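PDB 4ITA: succinate-semialdehyde dehydrogenase from Synechococcus sp., which catalyses the oxidation of succinic semialdehyde to succinate and binds NADPH in this structure, as a member of the aldehyde dehydrogenase family. Local coordinates for residues A[31-36]-A[177-182]; A[355-360]-A[366-371]. All blocks are in the same frame, centred on the assembly; numbering follows the deposited sequence.

Contact 1 of 2, residues A[31-36]-A[177-182]; sequences LAKAQE and FPEGVF. With EDO (1,2-ethanediol), chain E.
K33, on helix 24-41, and E179, in the type II beta turn from P178 to V181, meet in a salt bridge with their side chains crossed at about a right angle. The turn belongs to the loop between helix 162-175 and strand 182-185, a helix-to-strand connection of the Rossmann-type domain. The link runs from K33 NZ to E179 OE2, 2.8 Å, and it uses the anti lone pair of the carboxylate oxygen, the one away from OE1. K33 leaves the helix with CG anti to its backbone N (chi1 -173°) and bends at chi3, which carries CD and CE across the end of the E179 chain; E179 runs out fully extended, and its CG lies 3.7 Å from K33 CE. Next to the salt bridge the helix comes close to the backbone of the turn, with A34 CA and G180 CA only 4.6 Å apart. G180 has a positive phi, 94°, and a CB here would jam against the preceding carbonyl and come tight on K33 O. A34 also touches V152 of strand 152-156. The turn is closed by V181 N to P178 O, while a 1,2-ethanediol, probably from the crystallisation liquor, joins P178 O to F182 N through its O2. A34 CA gives a CA-H...O contact to G180 O, 3.6 Å, with an angle of 152° at the hydrogen.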
ATOM      1  N   LEU A  31     -10.293 -20.138   8.878  1.00  6.25           N
ATOM      2  CA  LEU A  31      -9.757 -18.887   9.415  1.00  7.21           C
ATOM      3  C   LEU A  31      -9.436 -18.990  10.906  1.00  7.42           C
ATOM      4  O   LEU A  31      -8.413 -18.475  11.356  1.00  7.22           O
ATOM      5  CB  LEU A  31     -10.699 -17.715   9.110  1.00  7.16           C
ATOM      6  CG  LEU A  31     -10.886 -17.466   7.609  1.00  6.11           C
ATOM      7  CD1 LEU A  31     -11.890 -16.347   7.366  1.00  7.35           C
ATOM      8  CD2 LEU A  31      -9.559 -17.140   6.932  1.00  9.49           C
ATOM      9  N   ALA A  32     -10.279 -19.681  11.668  1.00  6.90           N
ATOM     10  CA  ALA A  32      -9.981 -19.925  13.077  1.00  7.04           C
ATOM     11  C   ALA A  32      -8.680 -20.713  13.218  1.00  7.70           C
ATOM     12  O   ALA A  32      -7.851 -20.398  14.072  1.00  8.46           O
ATOM     13  CB  ALA A  32     -11.122 -20.675  13.745  1.00  7.30           C
ATOM     14  N   LYS A  33      -8.501 -21.732  12.384  1.00  6.93           N
ATOM     15  CA  LYS A  33      -7.283 -22.533  12.452  1.00  7.15           C
ATOM     16  C   LYS A  33      -6.062 -21.724  12.030  1.00  7.29           C
ATOM     17  O   LYS A  33      -4.996 -21.850  12.630  1.00  7.41           O
ATOM     18  CB  LYS A  33      -7.403 -23.816  11.623  1.00  7.52           C
ATOM     19  CG  LYS A  33      -6.211 -24.756  11.823  1.00  8.44           C
ATOM     20  CD  LYS A  33      -6.436 -26.136  11.241  1.00 10.06           C
ATOM     21  CE  LYS A  33      -6.428 -26.121   9.734  1.00  8.83           C
ATOM     22  NZ  LYS A  33      -6.769 -27.484   9.211  1.00 12.03           N
ATOM     23  N   ALA A  34      -6.218 -20.887  11.008  1.00  6.57           N
ATOM     24  CA  ALA A  34      -5.124 -20.012  10.584  1.00  6.17           C
ATOM     25  C   ALA A  34      -4.695 -19.067  11.697  1.00  7.22           C
ATOM     26  O   ALA A  34      -3.503 -18.828  11.899  1.00  6.20           O
ATOM     27  CB  ALA A  34      -5.534 -19.216   9.362  1.00  7.50           C
ATOM     28  N   GLN A  35      -5.662 -18.529  12.427  1.00  6.81           N
ATOM     29  CA  GLN A  35      -5.351 -17.633  13.525  1.00  7.37           C
ATOM     30  C   GLN A  35      -4.580 -18.343  14.632  1.00  7.56           C
ATOM     31  O   GLN A  35      -3.578 -17.822  15.141  1.00  8.61           O
ATOM     32  CB  GLN A  35      -6.625 -16.991  14.076  1.00  8.78           C
ATOM     33  CG  GLN A  35      -6.357 -16.033  15.216  1.00 10.27           C
ATOM     34  CD  GLN A  35      -5.472 -14.879  14.787  1.00 14.72           C
ATOM     35  OE1 GLN A  35      -5.472 -14.482  13.617  1.00 14.43           O
ATOM     36  NE2 GLN A  35      -4.702 -14.336  15.729  1.00 17.37           N
ATOM     37  N   GLU A  36      -5.027 -19.540  14.995  1.00  7.69           N
ATOM     38  CA  GLU A  36      -4.316 -20.327  15.991  1.00  9.29           C
ATOM     39  C   GLU A  36      -2.917 -20.675  15.492  1.00  8.18           C
ATOM     40  O   GLU A  36      -1.938 -20.585  16.239  1.00  9.15           O
ATOM     41  CB  GLU A  36      -5.106 -21.593  16.283  1.00  9.02           C
ATOM     42  CG  GLU A  36      -4.511 -22.473  17.355  1.00 13.33           C
ATOM     43  CD  GLU A  36      -5.475 -23.567  17.755  1.00 20.33           C
ATOM     44  OE1 GLU A  36      -5.297 -24.712  17.291  1.00 29.94           O
ATOM     45  OE2 GLU A  36      -6.423 -23.269  18.515  1.00 29.12           O
ATOM     46  N   PHE A 177       5.708 -27.274   6.790  1.00  5.69           N
ATOM     47  CA  PHE A 177       5.018 -26.105   7.342  1.00  5.41           C
ATOM     48  C   PHE A 177       3.837 -26.561   8.189  1.00  6.28           C
ATOM     49  O   PHE A 177       3.026 -27.360   7.725  1.00  6.59           O
ATOM     50  CB  PHE A 177       4.538 -25.159   6.236  1.00  5.58           C
ATOM     51  CG  PHE A 177       5.638 -24.351   5.606  1.00  4.98           C
ATOM     52  CD1 PHE A 177       6.145 -23.227   6.255  1.00  5.03           C
ATOM     53  CD2 PHE A 177       6.157 -24.700   4.363  1.00  6.04           C
ATOM     54  CE1 PHE A 177       7.161 -22.484   5.679  1.00  6.64           C
ATOM     55  CE2 PHE A 177       7.166 -23.949   3.777  1.00  6.34           C
ATOM     56  CZ  PHE A 177       7.661 -22.844   4.435  1.00  6.22           C
ATOM     57  N   PRO A 178       3.747 -26.063   9.435  1.00  4.65           N
ATOM     58  CA  PRO A 178       2.661 -26.513  10.321  1.00  6.06           C
ATOM     59  C   PRO A 178       1.253 -26.289   9.757  1.00  6.08           C
ATOM     60  O   PRO A 178       1.009 -25.365   8.965  1.00  6.56           O
ATOM     61  CB  PRO A 178       2.868 -25.671  11.576  1.00  7.27           C
ATOM     62  CG  PRO A 178       4.346 -25.389  11.598  1.00  9.74           C
ATOM     63  CD  PRO A 178       4.714 -25.196  10.142  1.00  7.22           C
ATOM     64  N   GLU A 179       0.330 -27.144  10.178  1.00  5.89           N
ATOM     65  CA  GLU A 179      -1.060 -27.063   9.758  1.00  6.62           C
ATOM     66  C   GLU A 179      -1.627 -25.678  10.057  1.00  5.64           C
ATOM     67  O   GLU A 179      -1.462 -25.150  11.157  1.00  7.45           O
ATOM     68  CB  GLU A 179      -1.868 -28.120  10.502  1.00  7.10           C
ATOM     69  CG  GLU A 179      -3.330 -28.165  10.118  1.00  7.53           C
ATOM     70  CD  GLU A 179      -4.104 -29.256  10.832  1.00  9.53           C
ATOM     71  OE1 GLU A 179      -3.524 -29.969  11.675  1.00  9.25           O
ATOM     72  OE2 GLU A 179      -5.307 -29.393  10.547  1.00  8.82           O
ATOM     73  N   GLY A 180      -2.302 -25.089   9.075  1.00  6.04           N
ATOM     74  CA  GLY A 180      -2.895 -23.766   9.236  1.00  6.57           C
ATOM     75  C   GLY A 180      -2.018 -22.623   8.773  1.00  6.11           C
ATOM     76  O   GLY A 180      -2.474 -21.484   8.687  1.00  6.28           O
ATOM     77  N   VAL A 181      -0.751 -22.907   8.490  1.00  5.54           N
ATOM     78  CA  VAL A 181       0.138 -21.862   8.007  1.00  5.59           C
ATOM     79  C   VAL A 181      -0.177 -21.493   6.560  1.00  6.57           C
ATOM     80  O   VAL A 181      -0.061 -20.328   6.175  1.00  6.52           O
ATOM     81  CB  VAL A 181       1.617 -22.259   8.219  1.00  5.34           C
ATOM     82  CG1 VAL A 181       2.561 -21.335   7.454  1.00  7.36           C
ATOM     83  CG2 VAL A 181       1.936 -22.259   9.713  1.00  7.34           C
ATOM     84  N   PHE A 182      -0.560 -22.478   5.759  1.00  5.75           N
ATOM     85  CA  PHE A 182      -1.014 -22.223   4.397  1.00  5.74           C
ATOM     86  C   PHE A 182      -2.229 -23.093   4.132  1.00  5.48           C
ATOM     87  O   PHE A 182      -2.175 -24.308   4.331  1.00  7.10           O
ATOM     88  CB  PHE A 182       0.081 -22.534   3.366  1.00  6.54           C
ATOM     89  CG  PHE A 182      -0.310 -22.183   1.951  1.00  6.16           C
ATOM     90  CD1 PHE A 182      -1.136 -23.023   1.202  1.00  7.93           C
ATOM     91  CD2 PHE A 182       0.149 -21.016   1.374  1.00  6.73           C
ATOM     92  CE1 PHE A 182      -1.503 -22.686  -0.101  1.00  8.39           C
ATOM     93  CE2 PHE A 182      -0.211 -20.673   0.072  1.00  7.81           C
ATOM     94  CZ  PHE A 182      -1.039 -21.511  -0.662  1.00  8.81           C
TER
HETATM   95  C1  EDO E 503      -0.038 -26.865   4.534  1.00  8.89           C
HETATM   96  O1  EDO E 503      -0.705 -27.769   5.420  1.00  9.12           O
HETATM   97  C2  EDO E 503       0.996 -26.044   5.292  1.00  8.69           C
HETATM   98  O2  EDO E 503       0.374 -25.268   6.322  1.00  8.42           O

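Contact 2 of 2, residues A[355-360]-A[366-371]; sequences AKILQE and VAMVFT. With EDO (1,2-ethanediol), chain D.
The 3-10 turn at 356-359 faces strand 366-372 across side chains, the nearest CA atoms, L358 and M368, being 8.3 Å apart, and no hydrogen bond joins the two segments. The strand lies inside the mixed seven-stranded sheet of this aldehyde dehydrogenase, between strands 346-349 and 267-273, and the turn covers it from one side through the alternate residues M368 and F370. M368 is the centre of the contact. Its CG stands anti to the carbonyl carbon (chi1 -66°) and the chain runs straight to SD before bending at chi3, which turns the thioether methyl toward the I357 carbonyl. The I357 and M368 side chains run antiparallel past one another, with I357 CG2 4.1 Å from M368 SD. The methyl CE continues to the backbone, 3.5 Å from I357 O, an oxygen that also accepts the turn bond from E360 N. An alanine in place of M368 would probably open a gap between turn and strand and leave I357 CG2 and the L358 methyl without the thioether they pack on. I351 touches both L358 and M368 from the preceding loop. Within 355-360, K356 NZ and E360 OE2 form a salt bridge, 2.9 Å, whose hydrogen bond is weak, and E360 OE1 is held by Q318. A 1,2-ethanediol takes up the N-H groups of K356 and I357. Beside the methionine, one methyl of L358 meets the F370 ring at its edge and in its plane, CD2 lying 3.5 Å from F370 CE1.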
ATOM      1  N   ALA A 355     -10.509   2.635 -32.274  1.00 20.04           N
ATOM      2  CA  ALA A 355     -10.997   1.272 -32.111  1.00 16.91           C
ATOM      3  C   ALA A 355     -10.816   0.882 -30.651  1.00 16.56           C
ATOM      4  O   ALA A 355      -9.763   1.140 -30.065  1.00 14.92           O
ATOM      5  CB  ALA A 355     -10.237   0.320 -33.020  1.00 17.14           C
ATOM      6  N   LYS A 356     -11.850   0.286 -30.063  1.00 15.27           N
ATOM      7  CA  LYS A 356     -11.829  -0.103 -28.655  1.00 16.08           C
ATOM      8  C   LYS A 356     -10.646  -1.008 -28.316  1.00 15.50           C
ATOM      9  O   LYS A 356     -10.095  -0.940 -27.220  1.00 13.83           O
ATOM     10  CB  LYS A 356     -13.132  -0.821 -28.286  1.00 17.00           C
ATOM     11  CG  LYS A 356     -14.077  -0.025 -27.394  1.00 29.53           C
ATOM     12  CD  LYS A 356     -13.489   0.231 -26.010  1.00 27.71           C
ATOM     13  CE  LYS A 356     -12.892  -1.033 -25.428  1.00 30.08           C
ATOM     14  NZ  LYS A 356     -13.197  -1.235 -23.985  1.00 28.98           N
ATOM     15  N   ILE A 357     -10.269  -1.860 -29.262  1.00 13.80           N
ATOM     16  CA  ILE A 357      -9.245  -2.870 -29.019  1.00 12.31           C
ATOM     17  C   ILE A 357      -7.907  -2.244 -28.622  1.00 12.59           C
ATOM     18  O   ILE A 357      -7.129  -2.853 -27.891  1.00 12.49           O
ATOM     19  CB  ILE A 357      -9.080  -3.815 -30.234  1.00 12.10           C
ATOM     20  CG1 ILE A 357      -8.366  -5.107 -29.822  1.00  9.13           C
ATOM     21  CG2 ILE A 357      -8.353  -3.121 -31.380  1.00 12.22           C
ATOM     22  CD1 ILE A 357      -8.242  -6.113 -30.942  1.00 12.34           C
ATOM     23  N   LEU A 358      -7.663  -1.018 -29.078  1.00 12.79           N
ATOM     24  CA  LEU A 358      -6.422  -0.309 -28.791  1.00 13.22           C
ATOM     25  C   LEU A 358      -6.216  -0.110 -27.292  1.00 13.95           C
ATOM     26  O   LEU A 358      -5.088   0.060 -26.826  1.00 14.17           O
ATOM     27  CB  LEU A 358      -6.425   1.052 -29.491  1.00 13.02           C
ATOM     28  CG  LEU A 358      -6.417   0.993 -31.012  1.00 12.13           C
ATOM     29  CD1 LEU A 358      -6.532   2.402 -31.573  1.00 15.73           C
ATOM     30  CD2 LEU A 358      -5.146   0.305 -31.499  1.00 15.35           C
ATOM     31  N   GLN A 359      -7.315  -0.136 -26.544  1.00 12.83           N
ATOM     32  CA  GLN A 359      -7.282   0.142 -25.116  1.00 14.26           C
ATOM     33  C   GLN A 359      -7.463  -1.115 -24.266  1.00 12.26           C
ATOM     34  O   GLN A 359      -7.551  -1.032 -23.042  1.00 15.07           O
ATOM     35  CB  GLN A 359      -8.360   1.169 -24.766  1.00 16.92           C
ATOM     36  CG  GLN A 359      -8.166   2.521 -25.449  1.00 18.81           C
ATOM     37  CD  GLN A 359      -6.903   3.221 -24.987  1.00 21.29           C
ATOM     38  OE1 GLN A 359      -6.807   3.648 -23.839  1.00 24.52           O
ATOM     39  NE2 GLN A 359      -5.920   3.327 -25.875  1.00 20.50           N
ATOM     40  N   GLU A 360      -7.529  -2.273 -24.915  1.00 10.01           N
ATOM     41  CA  GLU A 360      -7.837  -3.523 -24.219  1.00 11.33           C
ATOM     42  C   GLU A 360      -6.653  -4.463 -24.148  1.00 10.86           C
ATOM     43  O   GLU A 360      -5.715  -4.369 -24.949  1.00 10.03           O
ATOM     44  CB  GLU A 360      -9.004  -4.247 -24.891  1.00 11.84           C
ATOM     45  CG  GLU A 360     -10.291  -3.448 -24.893  1.00 13.01           C
ATOM     46  CD  GLU A 360     -11.472  -4.249 -25.391  1.00 14.35           C
ATOM     47  OE1 GLU A 360     -11.273  -5.174 -26.205  1.00 13.89           O
ATOM     48  OE2 GLU A 360     -12.605  -3.957 -24.955  1.00 19.12           O
ATOM     49  N   VAL A 366      -2.109 -12.749 -29.895  1.00  7.86           N
ATOM     50  CA  VAL A 366      -2.577 -11.821 -30.916  1.00  7.89           C
ATOM     51  C   VAL A 366      -1.800 -10.520 -30.787  1.00  7.77           C
ATOM     52  O   VAL A 366      -1.947  -9.795 -29.798  1.00  7.97           O
ATOM     53  CB  VAL A 366      -4.096 -11.544 -30.767  1.00  8.77           C
ATOM     54  CG1 VAL A 366      -4.590 -10.560 -31.837  1.00  9.44           C
ATOM     55  CG2 VAL A 366      -4.882 -12.845 -30.822  1.00 10.72           C
ATOM     56  N   ALA A 367      -0.963 -10.226 -31.777  1.00  7.27           N
ATOM     57  CA  ALA A 367      -0.133  -9.025 -31.748  1.00  7.95           C
ATOM     58  C   ALA A 367      -0.802  -7.886 -32.490  1.00  7.16           C
ATOM     59  O   ALA A 367      -1.269  -8.080 -33.609  1.00  9.89           O
ATOM     60  CB  ALA A 367       1.209  -9.313 -32.375  1.00  9.39           C
ATOM     61  N   MET A 368      -0.853  -6.705 -31.873  1.00  7.11           N
ATOM     62  CA  MET A 368      -1.215  -5.475 -32.581  1.00  7.84           C
ATOM     63  C   MET A 368       0.073  -4.797 -33.037  1.00  9.07           C
ATOM     64  O   MET A 368       1.026  -4.703 -32.262  1.00  8.57           O
ATOM     65  CB  MET A 368      -2.025  -4.525 -31.681  1.00  8.66           C
ATOM     66  CG  MET A 368      -3.410  -5.027 -31.266  1.00  8.94           C
ATOM     67  SD  MET A 368      -4.447  -3.827 -30.328  1.00  9.89           S
ATOM     68  CE  MET A 368      -3.969  -4.219 -28.629  1.00 10.18           C
ATOM     69  N   VAL A 369       0.124  -4.336 -34.286  1.00  8.20           N
ATOM     70  CA  VAL A 369       1.343  -3.729 -34.818  1.00  8.25           C
ATOM     71  C   VAL A 369       1.077  -2.297 -35.261  1.00  8.29           C
ATOM     72  O   VAL A 369       0.042  -2.005 -35.863  1.00 10.18           O
ATOM     73  CB  VAL A 369       1.915  -4.553 -35.994  1.00  8.96           C
ATOM     74  CG1 VAL A 369       3.219  -3.943 -36.506  1.00 11.01           C
ATOM     75  CG2 VAL A 369       2.144  -5.994 -35.559  1.00 10.20           C
ATOM     76  N   PHE A 370       2.019  -1.414 -34.939  1.00  8.34           N
ATOM     77  CA  PHE A 370       1.934   0.005 -35.255  1.00  9.12           C
ATOM     78  C   PHE A 370       3.250   0.480 -35.841  1.00  8.47           C
ATOM     79  O   PHE A 370       4.304  -0.077 -35.543  1.00  9.79           O
ATOM     80  CB  PHE A 370       1.677   0.800 -33.975  1.00  9.59           C
ATOM     81  CG  PHE A 370       0.500   0.313 -33.196  1.00  8.53           C
ATOM     82  CD1 PHE A 370      -0.758   0.850 -33.413  1.00  9.77           C
ATOM     83  CD2 PHE A 370       0.644  -0.704 -32.257  1.00  8.40           C
ATOM     84  CE1 PHE A 370      -1.850   0.393 -32.699  1.00 10.74           C
ATOM     85  CE2 PHE A 370      -0.445  -1.174 -31.548  1.00  9.66           C
ATOM     86  CZ  PHE A 370      -1.694  -0.628 -31.767  1.00  9.24           C
ATOM     87  N   THR A 371       3.188   1.526 -36.663  1.00 10.41           N
ATOM     88  CA  THR A 371       4.400   2.159 -37.174  1.00 10.82           C
ATOM     89  C   THR A 371       4.489   3.594 -36.664  1.00 11.14           C
ATOM     90  O   THR A 371       3.477   4.302 -36.603  1.00 13.69           O
ATOM     91  CB  THR A 371       4.441   2.135 -38.715  1.00 12.57           C
ATOM     92  OG1 THR A 371       4.400   0.777 -39.175  1.00 15.59           O
ATOM     93  CG2 THR A 371       5.705   2.783 -39.242  1.00 15.91           C
TER
HETATM   94  C1  EDO D 502     -13.198  -2.357 -32.491  1.00 17.03           C
HETATM   95  O1  EDO D 502     -12.138  -2.529 -31.535  1.00 14.55           O
HETATM   96  C2  EDO D 502     -14.433  -1.766 -31.815  1.00 19.02           C
HETATM   97  O2  EDO D 502     -14.199  -0.387 -31.510  1.00 19.90           O

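In the fold
The two contacts lie on opposite sides of the chain's centre, about 46 Å apart between centres and about 30 Å between nearest atoms, and do not touch. They follow in series: contact 1 brings together segments with 140 residues between them, on helix 24-41 and in the loop before strand 182-185, whereas contact 2 spans only a short loop. Each belongs to a different sheet. The turn of contact 1 leads into the mixed sheet that holds strands 115-129, 152-156 and 182-185, and contact 2 covers strand 366-372 of the seven-stranded one. The E360 side chain of contact 2 is about 10 Å from the bound NADPH. Neither contact meets the other chain of the assembly, so both organise the fold within one subunit.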